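Single-stranded DNA-binding protein DdrB (Deinococcus radiodurans, PDB 4NOE) binds single-stranded DNA and assists the accurate annealing of complementary strands, probably as part of the response to DNA damage. Local coordinates at residues G138-E142 against R143-P147. Sequence-based numbering, arbitrary orientation.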
loop_
_atom_site.group_PDB
_atom_site.type_symbol
_atom_site.label_atom_id
_atom_site.label_comp_id
_atom_site.label_asym_id
_atom_site.label_seq_id
_atom_site.Cartn_x
_atom_site.Cartn_y
_atom_site.Cartn_z
ATOM N N GLY E 138 17.189 -12.573 -31.065
ATOM C CA GLY E 138 17.401 -11.630 -32.153
ATOM C C GLY E 138 18.538 -12.028 -33.075
ATOM O O GLY E 138 19.065 -13.139 -32.984
ATOM N N LYS E 139 18.919 -11.120 -33.968
ATOM C CA LYS E 139 20.099 -11.331 -34.800
ATOM C C LYS E 139 21.051 -10.151 -34.659
ATOM O O LYS E 139 20.619 -9.019 -34.416
ATOM C CB LYS E 139 19.720 -11.541 -36.268
ATOM N N ARG E 140 22.341 -10.430 -34.824
ATOM C CA ARG E 140 23.408 -9.472 -34.550
ATOM C C ARG E 140 23.333 -8.202 -35.389
ATOM O O ARG E 140 23.290 -8.266 -36.613
ATOM C CB ARG E 140 24.761 -10.152 -34.766
ATOM C CG ARG E 140 25.975 -9.253 -34.604
ATOM C CD ARG E 140 27.248 -10.086 -34.629
ATOM N NE ARG E 140 28.459 -9.278 -34.725
ATOM C CZ ARG E 140 29.181 -8.902 -33.676
ATOM N NH1 ARG E 140 28.808 -9.256 -32.452
ATOM N NH2 ARG E 140 30.270 -8.171 -33.848
ATOM N N GLN E 141 23.308 -7.050 -34.726
ATOM C CA GLN E 141 23.467 -5.773 -35.419
ATOM C C GLN E 141 24.925 -5.358 -35.284
ATOM O O GLN E 141 25.420 -5.148 -34.170
ATOM C CB GLN E 141 22.569 -4.684 -34.814
ATOM C CG GLN E 141 21.129 -5.110 -34.529
ATOM C CD GLN E 141 20.349 -5.434 -35.788
ATOM O OE1 GLN E 141 20.151 -4.578 -36.651
ATOM N NE2 GLN E 141 19.899 -6.677 -35.899
ATOM N N GLU E 142 25.609 -5.235 -36.413
ATOM C CA GLU E 142 27.029 -4.905 -36.414
ATOM C C GLU E 142 27.329 -3.519 -35.858
ATOM O O GLU E 142 28.388 -3.288 -35.280
ATOM C CB GLU E 142 27.589 -5.029 -37.834
ATOM C CG GLU E 142 27.765 -6.471 -38.287
ATOM C CD GLU E 142 28.793 -7.223 -37.452
ATOM O OE1 GLU E 142 29.727 -6.569 -36.925
ATOM O OE2 GLU E 142 28.664 -8.466 -37.322
ATOM N N ARG E 143 26.407 -2.586 -36.040
ATOM C CA ARG E 143 26.637 -1.227 -35.572
ATOM C C ARG E 143 26.716 -1.162 -34.043
ATOM O O ARG E 143 27.283 -0.219 -33.484
ATOM C CB ARG E 143 25.557 -0.286 -36.112
ATOM C CG ARG E 143 24.173 -0.600 -35.613
ATOM C CD ARG E 143 23.097 0.218 -36.332
ATOM N NE ARG E 143 21.778 -0.090 -35.779
ATOM C CZ ARG E 143 21.070 -1.169 -36.103
ATOM N NH1 ARG E 143 21.546 -2.042 -36.987
ATOM N NH2 ARG E 143 19.887 -1.377 -35.541
ATOM N N TYR E 144 26.169 -2.173 -33.372
ATOM C CA TYR E 144 26.142 -2.197 -31.902
ATOM C C TYR E 144 27.504 -2.559 -31.331
ATOM O O TYR E 144 27.756 -2.386 -30.135
ATOM C CB TYR E 144 25.135 -3.227 -31.378
ATOM C CG TYR E 144 23.684 -2.851 -31.514
ATOM C CD1 TYR E 144 23.305 -1.550 -31.806
ATOM C CD2 TYR E 144 22.686 -3.807 -31.345
ATOM C CE1 TYR E 144 21.972 -1.210 -31.925
ATOM C CE2 TYR E 144 21.353 -3.474 -31.457
ATOM C CZ TYR E 144 21.004 -2.173 -31.750
ATOM O OH TYR E 144 19.682 -1.827 -31.869
ATOM N N ALA E 145 28.371 -3.091 -32.183
ATOM C CA ALA E 145 29.637 -3.628 -31.709
ATOM C C ALA E 145 30.694 -2.545 -31.565
ATOM O O ALA E 145 30.570 -1.464 -32.143
ATOM C CB ALA E 145 30.123 -4.724 -32.632
ATOM N N VAL E 146 31.715 -2.839 -30.761
ATOM C CA VAL E 146 32.921 -2.025 -30.704
ATOM C C VAL E 146 33.569 -1.992 -32.095
ATOM O O VAL E 146 33.688 -3.023 -32.755
ATOM C CB VAL E 146 33.921 -2.588 -29.674
ATOM C CG1 VAL E 146 35.231 -1.818 -29.721
ATOM C CG2 VAL E 146 33.321 -2.557 -28.257
ATOM N N PRO E 147 33.948 -0.797 -32.567
ATOM C CA PRO E 147 34.577 -0.681 -33.888
ATOM C C PRO E 147 36.065 -1.029 -33.851
ATOM O O PRO E 147 36.633 -1.113 -32.760
ATOM C CB PRO E 147 34.380 0.800 -34.236
ATOM C CG PRO E 147 34.334 1.487 -32.919
ATOM C CD PRO E 147 33.674 0.519 -31.961
HETATM O O HOH W 1 30.552 -1.127 -34.993
#
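Gln141 shares its side chain between Arg143 and Tyr144, a compact example of how one bent side chain can brace two residues of a short 3-10 turn. A chi1 of -45° sets its CG beside the backbone N and over the tyrosine, next to CB; the bend at chi2 then carries the amide toward the guanidinium. Gln141 CB sits over one face of the Tyr144 ring, 3.9 Å from its centroid, in a CH-pi contact, and Gln141 CG follows at 3.5 Å from Tyr144 CE2. At the far end Gln141 OE1 receives Arg143 NH1 at 2.9 Å, in the carbonyl plane and on a lone pair; NH2 of the same arginine adds a weak bond. Amide and guanidinium planes stand 80° apart, and the guanidinium also has Gln141 CB over one face. Gln141 NE2 turns back to Lys139 O at 2.9 Å, fixing which way the amide is flipped. In the backbone, Tyr144 N binds Gln141 O at 3.2 Å and Ala145 N binds Glu142 O at 3.1 Å, closing the turn, while a water bridges Glu142 O and Ala145 O. Arg140, extended from CG to NE, passes NE to Glu142 OE2 in a 2.7 Å salt bridge and NH2 to Asp59 in another, with Ala145 CB near NH2. Were Gln141 an alanine, Arg143 would probably lose its amide acceptor, Lys139 O its NE2 donor and the tyrosine its CG packing. Tyr144 OH is hydrogen-bonded to Asp13 of the second subunit, to which Arg143 NH2 adds a weak, long ion pair, so the glutamine's grip is likely to help orient both side chains at that interface.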